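Local coordinates for protein geranyltranstransferase (Methylococcus capsulatus, PDB 3TS7) that probably joins isopentenyl diphosphate to geranyl diphosphate to make farnesyl diphosphate, as a magnesium-dependent member of the FPP/GGPP synthase family, at residues L126-L131 and E149-A154; I145-T150 and A199-P204. All coordinates share one frame; numbering follows the deposited sequence.

Contact 1 of 2, residues L126-L131 and E149-A154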
ATOM      1  N   LEU B 126       1.352   0.459   6.152  1.00 29.07           N
ATOM      2  CA  LEU B 126       1.835  -0.153   7.377  1.00 32.07           C
ATOM      3  C   LEU B 126       2.417  -1.557   7.151  1.00 37.47           C
ATOM      4  O   LEU B 126       3.391  -1.934   7.795  1.00 32.56           O
ATOM      5  CB  LEU B 126       0.670  -0.280   8.341  1.00 30.73           C
ATOM      6  CG  LEU B 126       0.902  -0.535   9.831  1.00 45.49           C
ATOM      7  CD1 LEU B 126       1.745   0.571  10.498  1.00 48.02           C
ATOM      8  CD2 LEU B 126      -0.462  -0.607  10.480  1.00 50.73           C
ATOM      9  N   ALA B 127       1.804  -2.332   6.247  1.00 31.02           N
ATOM     10  CA  ALA B 127       2.353  -3.626   5.879  1.00 34.72           C
ATOM     11  C   ALA B 127       3.781  -3.481   5.401  1.00 28.66           C
ATOM     12  O   ALA B 127       4.666  -4.233   5.832  1.00 29.30           O
ATOM     13  CB  ALA B 127       1.504  -4.307   4.815  1.00 34.61           C
ATOM     14  N   PHE B 128       4.013  -2.500   4.532  1.00 27.50           N
ATOM     15  CA  PHE B 128       5.322  -2.293   3.974  1.00 26.63           C
ATOM     16  C   PHE B 128       6.294  -1.675   5.002  1.00 33.76           C
ATOM     17  O   PHE B 128       7.504  -1.916   4.928  1.00 31.09           O
ATOM     18  CB  PHE B 128       5.212  -1.407   2.740  1.00 28.45           C
ATOM     19  CG  PHE B 128       4.639  -2.110   1.551  1.00 34.19           C
ATOM     20  CD1 PHE B 128       3.344  -1.832   1.117  1.00 28.42           C
ATOM     21  CD2 PHE B 128       5.390  -3.072   0.874  1.00 35.57           C
ATOM     22  CE1 PHE B 128       2.814  -2.482   0.004  1.00 31.28           C
ATOM     23  CE2 PHE B 128       4.866  -3.735  -0.228  1.00 39.59           C
ATOM     24  CZ  PHE B 128       3.577  -3.437  -0.661  1.00 41.43           C
ATOM     25  N   HIS B 129       5.757  -0.852   5.909  1.00 30.93           N
ATOM     26  CA  HIS B 129       6.544  -0.296   7.042  1.00 35.30           C
ATOM     27  C   HIS B 129       7.045  -1.421   7.950  1.00 36.23           C
ATOM     28  O   HIS B 129       8.234  -1.424   8.335  1.00 30.19           O
ATOM     29  CB  HIS B 129       5.734   0.755   7.821  1.00 30.01           C
ATOM     30  CG  HIS B 129       6.261   1.069   9.193  1.00 41.78           C
ATOM     31  ND1 HIS B 129       7.466   1.711   9.405  1.00 40.93           N
ATOM     32  CD2 HIS B 129       5.726   0.858  10.424  1.00 38.55           C
ATOM     33  CE1 HIS B 129       7.650   1.875  10.705  1.00 36.52           C
ATOM     34  NE2 HIS B 129       6.616   1.354  11.345  1.00 39.60           N
ATOM     35  N   VAL B 130       6.167  -2.389   8.237  1.00 33.73           N
ATOM     36  CA  VAL B 130       6.562  -3.587   9.024  1.00 34.48           C
ATOM     37  C   VAL B 130       7.722  -4.337   8.341  1.00 36.41           C
ATOM     38  O   VAL B 130       8.759  -4.580   8.968  1.00 35.17           O
ATOM     39  CB  VAL B 130       5.355  -4.517   9.355  1.00 39.60           C
ATOM     40  CG1 VAL B 130       5.812  -5.849   9.969  1.00 31.09           C
ATOM     41  CG2 VAL B 130       4.423  -3.847  10.319  1.00 36.61           C
ATOM     42  N   LEU B 131       7.614  -4.615   7.044  1.00 34.29           N
ATOM     43  CA  LEU B 131       8.663  -5.379   6.361  1.00 32.67           C
ATOM     44  C   LEU B 131       9.989  -4.620   6.263  1.00 37.13           C
ATOM     45  O   LEU B 131      11.058  -5.215   6.411  1.00 33.22           O
ATOM     46  CB  LEU B 131       8.220  -5.841   4.966  1.00 32.74           C
ATOM     47  CG  LEU B 131       7.126  -6.902   4.827  1.00 38.10           C
ATOM     48  CD1 LEU B 131       6.919  -7.194   3.325  1.00 27.25           C
ATOM     49  CD2 LEU B 131       7.459  -8.212   5.578  1.00 31.83           C
ATOM     50  N   GLU B 149       9.452  -6.843  -2.162  1.00 28.85           N
ATOM     51  CA  GLU B 149       9.104  -7.076  -3.566  1.00 34.56           C
ATOM     52  C   GLU B 149       8.010  -8.114  -3.723  1.00 36.56           C
ATOM     53  O   GLU B 149       7.083  -7.917  -4.514  1.00 34.11           O
ATOM     54  CB  GLU B 149      10.337  -7.429  -4.410  1.00 33.33           C
ATOM     55  CG  GLU B 149      10.034  -7.940  -5.860  1.00 36.72           C
ATOM     56  CD  GLU B 149       9.107  -7.033  -6.703  1.00 57.03           C
ATOM     57  OE1 GLU B 149       8.853  -5.856  -6.346  1.00 48.91           O
ATOM     58  OE2 GLU B 149       8.610  -7.516  -7.744  1.00 42.69           O
ATOM     59  N   THR B 150       8.106  -9.191  -2.939  1.00 32.11           N
ATOM     60  CA  THR B 150       7.109 -10.243  -2.934  1.00 35.67           C
ATOM     61  C   THR B 150       5.747  -9.687  -2.595  1.00 34.13           C
ATOM     62  O   THR B 150       4.766  -9.946  -3.312  1.00 32.01           O
ATOM     63  CB  THR B 150       7.474 -11.353  -1.919  1.00 31.45           C
ATOM     64  OG1 THR B 150       8.606 -12.058  -2.419  1.00 36.07           O
ATOM     65  CG2 THR B 150       6.305 -12.318  -1.709  1.00 29.11           C
ATOM     66  N   LEU B 151       5.678  -8.899  -1.521  1.00 27.46           N
ATOM     67  CA  LEU B 151       4.385  -8.392  -1.069  1.00 29.89           C
ATOM     68  C   LEU B 151       3.823  -7.363  -2.067  1.00 29.10           C
ATOM     69  O   LEU B 151       2.610  -7.334  -2.329  1.00 29.69           O
ATOM     70  CB  LEU B 151       4.460  -7.810   0.350  1.00 34.30           C
ATOM     71  CG  LEU B 151       3.097  -7.534   1.022  1.00 30.49           C
ATOM     72  CD1 LEU B 151       2.365  -8.805   1.426  1.00 32.41           C
ATOM     73  CD2 LEU B 151       3.299  -6.650   2.257  1.00 39.69           C
ATOM     74  N   ALA B 152       4.699  -6.553  -2.644  1.00 28.72           N
ATOM     75  CA  ALA B 152       4.254  -5.527  -3.573  1.00 30.35           C
ATOM     76  C   ALA B 152       3.709  -6.164  -4.853  1.00 36.31           C
ATOM     77  O   ALA B 152       2.673  -5.750  -5.329  1.00 32.89           O
ATOM     78  CB  ALA B 152       5.366  -4.574  -3.888  1.00 26.25           C
ATOM     79  N   LYS B 153       4.382  -7.199  -5.368  1.00 36.39           N
ATOM     80  CA  LYS B 153       3.954  -7.866  -6.598  1.00 38.79           C
ATOM     81  C   LYS B 153       2.652  -8.632  -6.374  1.00 41.33           C
ATOM     82  O   LYS B 153       1.745  -8.591  -7.225  1.00 37.84           O
ATOM     83  CB  LYS B 153       5.061  -8.775  -7.141  1.00 41.68           C
ATOM     84  CG  LYS B 153       4.977  -9.095  -8.645  1.00 59.25           C
ATOM     85  CD  LYS B 153       5.637 -10.442  -8.946  1.00 65.50           C
ATOM     86  CE  LYS B 153       6.256 -10.514 -10.348  1.00 82.79           C
ATOM     87  NZ  LYS B 153       7.756 -10.401 -10.359  1.00 87.71           N
ATOM     88  N   ALA B 154       2.534  -9.277  -5.214  1.00 36.33           N
ATOM     89  CA  ALA B 154       1.316  -9.992  -4.852  1.00 33.78           C
ATOM     90  C   ALA B 154       0.099  -9.113  -4.570  1.00 37.65           C
ATOM     91  O   ALA B 154      -1.041  -9.540  -4.782  1.00 31.66           O
ATOM     92  CB  ALA B 154       1.564 -10.937  -3.669  1.00 34.24           C
TER
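Two antiparallel neighbours in the all-helical isoprenoid synthase fold, helices 113-133 and 141-155, meet through A127, F128 and L131 on one and L151 and A152 on the other. Their local axes run 10.7 Å apart at 163°, a spacing that large side chains must fill. L151 does most of this. Its chi1 of -167° swings CG away from the backbone N, which carries CD2 across to A127 CB at 3.9 Å and to L131 CD1 at 3.8 Å; A127, being small, leaves room for that methyl. The same CD2 sits over one face of the F128 ring, displaced toward the rim, 4.1 Å above its plane. The ring's edge meets A152, whose backbone N lies in the ring plane: F128 CZ comes within 3.6 Å of A152 CA, and F128 CE2 lies 3.8 Å from A152 CB, whose small size lets the edge come close to the backbone. I82 of helix 73-90 touches both A127 and L151 from within the chain, while F128 stacks on F128 of the second subunit. All five residues are buried and their side chains meet through carbon, so cohesion comes from van der Waals packing and the exclusion of water, continuous with the dimer interface.

Contact 2 of 2, residues I145-T150 and A199-P204. With PO4 (phosphate ion), chain G.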
ATOM      1  N   ILE B 145      14.549  -7.130   1.311  1.00 28.50           N
ATOM      2  CA  ILE B 145      14.174  -6.467   0.056  1.00 29.86           C
ATOM      3  C   ILE B 145      13.299  -7.407  -0.760  1.00 33.29           C
ATOM      4  O   ILE B 145      12.261  -7.013  -1.274  1.00 32.02           O
ATOM      5  CB  ILE B 145      15.421  -6.098  -0.753  1.00 28.96           C
ATOM      6  CG1 ILE B 145      16.093  -4.901  -0.091  1.00 35.00           C
ATOM      7  CG2 ILE B 145      15.055  -5.754  -2.196  1.00 35.39           C
ATOM      8  CD1 ILE B 145      17.435  -4.572  -0.630  1.00 38.83           C
ATOM      9  N   ALA B 146      13.708  -8.669  -0.833  1.00 32.16           N
ATOM     10  CA  ALA B 146      12.920  -9.680  -1.536  1.00 33.44           C
ATOM     11  C   ALA B 146      11.534  -9.876  -0.932  1.00 30.95           C
ATOM     12  O   ALA B 146      10.579 -10.092  -1.666  1.00 33.18           O
ATOM     13  CB  ALA B 146      13.688 -10.998  -1.604  1.00 30.65           C
ATOM     14  N   MET B 147      11.408  -9.798   0.395  1.00 27.77           N
ATOM     15  CA  MET B 147      10.094  -9.887   1.038  1.00 26.47           C
ATOM     16  C   MET B 147       9.166  -8.752   0.622  1.00 31.90           C
ATOM     17  O   MET B 147       7.959  -8.960   0.411  1.00 28.67           O
ATOM     18  CB  MET B 147      10.224  -9.811   2.548  1.00 28.26           C
ATOM     19  CG  MET B 147      10.773 -11.067   3.196  1.00 34.48           C
ATOM     20  SD  MET B 147      10.873 -10.822   4.964  1.00 34.27           S
ATOM     21  CE  MET B 147      11.553 -12.410   5.469  1.00 31.22           C
ATOM     22  N   ILE B 148       9.746  -7.557   0.544  1.00 31.08           N
ATOM     23  CA  ILE B 148       9.000  -6.341   0.168  1.00 33.46           C
ATOM     24  C   ILE B 148       8.532  -6.469  -1.272  1.00 25.89           C
ATOM     25  O   ILE B 148       7.341  -6.271  -1.556  1.00 30.91           O
ATOM     26  CB  ILE B 148       9.846  -5.054   0.365  1.00 35.35           C
ATOM     27  CG1 ILE B 148      10.165  -4.859   1.857  1.00 33.57           C
ATOM     28  CG2 ILE B 148       9.116  -3.834  -0.213  1.00 30.91           C
ATOM     29  CD1 ILE B 148      11.440  -4.085   2.125  1.00 41.64           C
ATOM     30  N   GLU B 149       9.452  -6.843  -2.162  1.00 28.85           N
ATOM     31  CA  GLU B 149       9.104  -7.076  -3.566  1.00 34.56           C
ATOM     32  C   GLU B 149       8.010  -8.114  -3.723  1.00 36.56           C
ATOM     33  O   GLU B 149       7.083  -7.917  -4.514  1.00 34.11           O
ATOM     34  CB  GLU B 149      10.337  -7.429  -4.410  1.00 33.33           C
ATOM     35  CG  GLU B 149      10.034  -7.940  -5.860  1.00 36.72           C
ATOM     36  CD  GLU B 149       9.107  -7.033  -6.703  1.00 57.03           C
ATOM     37  OE1 GLU B 149       8.853  -5.856  -6.346  1.00 48.91           O
ATOM     38  OE2 GLU B 149       8.610  -7.516  -7.744  1.00 42.69           O
ATOM     39  N   THR B 150       8.106  -9.191  -2.939  1.00 32.11           N
ATOM     40  CA  THR B 150       7.109 -10.243  -2.934  1.00 35.67           C
ATOM     41  C   THR B 150       5.747  -9.687  -2.595  1.00 34.13           C
ATOM     42  O   THR B 150       4.766  -9.946  -3.312  1.00 32.01           O
ATOM     43  CB  THR B 150       7.474 -11.353  -1.919  1.00 31.45           C
ATOM     44  OG1 THR B 150       8.606 -12.058  -2.419  1.00 36.07           O
ATOM     45  CG2 THR B 150       6.305 -12.318  -1.709  1.00 29.11           C
ATOM     46  N   ALA B 199       7.933 -16.611   4.449  1.00 32.63           N
ATOM     47  CA  ALA B 199       8.565 -17.588   5.356  1.00 34.14           C
ATOM     48  C   ALA B 199       9.820 -18.199   4.760  1.00 34.74           C
ATOM     49  O   ALA B 199      10.837 -18.321   5.449  1.00 35.76           O
ATOM     50  CB  ALA B 199       7.577 -18.673   5.781  1.00 31.45           C
ATOM     51  N   CYS B 200       9.758 -18.576   3.482  1.00 29.49           N
ATOM     52  CA  CYS B 200      10.918 -19.100   2.789  1.00 29.91           C
ATOM     53  C   CYS B 200      12.094 -18.122   2.768  1.00 36.35           C
ATOM     54  O   CYS B 200      13.245 -18.530   2.961  1.00 34.41           O
ATOM     55  CB  CYS B 200      10.543 -19.544   1.370  1.00 34.35           C
ATOM     56  SG  CYS B 200       9.436 -21.011   1.319  1.00 34.30           S
ATOM     57  N   LEU B 201      11.800 -16.831   2.581  1.00 31.55           N
ATOM     58  CA  LEU B 201      12.839 -15.790   2.554  1.00 34.34           C
ATOM     59  C   LEU B 201      13.465 -15.520   3.934  1.00 27.44           C
ATOM     60  O   LEU B 201      14.523 -14.901   4.014  1.00 37.20           O
ATOM     61  CB  LEU B 201      12.280 -14.484   1.958  1.00 29.53           C
ATOM     62  CG  LEU B 201      11.999 -14.496   0.452  1.00 25.91           C
ATOM     63  CD1 LEU B 201      11.037 -13.341   0.038  1.00 27.01           C
ATOM     64  CD2 LEU B 201      13.293 -14.495  -0.371  1.00 29.89           C
ATOM     65  N   ALA B 202      12.799 -15.949   5.005  1.00 32.40           N
ATOM     66  CA  ALA B 202      13.384 -15.881   6.356  1.00 36.06           C
ATOM     67  C   ALA B 202      14.286 -17.082   6.704  1.00 41.15           C
ATOM     68  O   ALA B 202      14.738 -17.227   7.865  1.00 35.70           O
ATOM     69  CB  ALA B 202      12.297 -15.691   7.392  1.00 38.69           C
ATOM     70  N   ARG B 203      14.551 -17.931   5.704  1.00 36.22           N
ATOM     71  CA  ARG B 203      15.480 -19.056   5.841  1.00 40.02           C
ATOM     72  C   ARG B 203      16.649 -18.824   4.901  1.00 42.98           C
ATOM     73  O   ARG B 203      16.597 -19.227   3.748  1.00 37.29           O
ATOM     74  CB  ARG B 203      14.808 -20.388   5.493  1.00 42.37           C
ATOM     75  CG  ARG B 203      15.398 -21.661   6.169  1.00 47.05           C
ATOM     76  CD  ARG B 203      16.834 -21.964   5.767  1.00 56.79           C
ATOM     77  NE  ARG B 203      17.030 -23.342   5.330  1.00 69.93           N
ATOM     78  CZ  ARG B 203      18.171 -23.823   4.840  1.00 62.29           C
ATOM     79  NH1 ARG B 203      18.250 -25.092   4.454  1.00 52.89           N
ATOM     80  NH2 ARG B 203      19.234 -23.041   4.732  1.00 56.62           N
ATOM     81  N   PRO B 204      17.732 -18.199   5.398  1.00 46.85           N
ATOM     82  CA  PRO B 204      18.856 -17.891   4.500  1.00 48.10           C
ATOM     83  C   PRO B 204      19.407 -19.136   3.767  1.00 49.94           C
ATOM     84  O   PRO B 204      19.644 -20.173   4.387  1.00 44.04           O
ATOM     85  CB  PRO B 204      19.894 -17.264   5.451  1.00 46.15           C
ATOM     86  CG  PRO B 204      19.028 -16.653   6.568  1.00 45.40           C
ATOM     87  CD  PRO B 204      17.953 -17.686   6.767  1.00 48.23           C
TER
HETATM   88  P   PO4 G 325      14.975 -27.059   5.314  1.00 71.45           P
HETATM   89  O1  PO4 G 325      15.086 -25.620   5.796  1.00 50.32           O
HETATM   90  O2  PO4 G 325      15.124 -28.001   6.495  1.00 69.28           O
HETATM   91  O3  PO4 G 325      13.623 -27.304   4.677  1.00 50.78           O
HETATM   92  O4  PO4 G 325      16.063 -27.291   4.278  1.00 58.85           O
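L201, near the C-terminal end of helix 177-201, presses its isobutyl group against A146 and M147 of helix 141-155. Its chi1 of -71° turns CG away from its own carbonyl carbon and carries the branch to that helix, where its two methyls go to different places: L201 CD2 meets A146 CB at 3.7 Å, while L201 CD1 lies 3.6 Å from M147 N, against the backbone itself. The small side chain of A146 permits this close approach. L201 CD1 also passes T150 OG1, which donates a hydrogen bond to A146 O (2.9 Å); that carbonyl accepts T150 N as well, from the opposite face of its plane. M147, extended beyond CG, runs alongside L201 with the opposite heading, and M147 CE ends 3.9 Å from A202 CB. This is helix-to-helix packing within the all-alpha isoprenoid synthase fold, and F211 of helix 208-237 adds a further apolar neighbour to L201. Beyond A202 the chain turns away from helix 141-155, and R203 faces a phosphate ion, probably from the crystallisation liquor. The phosphorus lies at the edge of the guanidinium, in its plane; R203 NE donates to PO4 O1 at 3.0 Å with an N-H...O angle of 163°, and R203 NH1 to PO4 O4 at 3.1 Å, equally straight. R203 NH2 gives a bent hydrogen bond to P204 O (2.9 Å, 142°), off the carbonyl plane. A leucine in its place would probably leave the phosphate with Q210 but without this two-pronged charged grip, and P204 O without its side-chain donor.

Overall arrangement
From the N terminus, helix 113-133 comes first; contact 1 closes the short hairpin through which the chain reverses into helix 141-155. Contact 2 closes a longer loop, from 145-150 through helices 160-168 and 177-201 to 199-204. The spans 126-154 and 145-204 overlap along 145-154, the segments sharing E149 and T150, so they interlock, neither nesting inside the other. Helix 141-155 is common to both and is thereby tied to 113-133 and to the C-terminal end of 177-201. With centres 10 Å apart, the contacts also touch directly, L131 CD1 packing 3.6 Å from M147 O. Both border the second subunit, where E149 OE1 accepts a hydrogen bond from H129 ND1 of that chain.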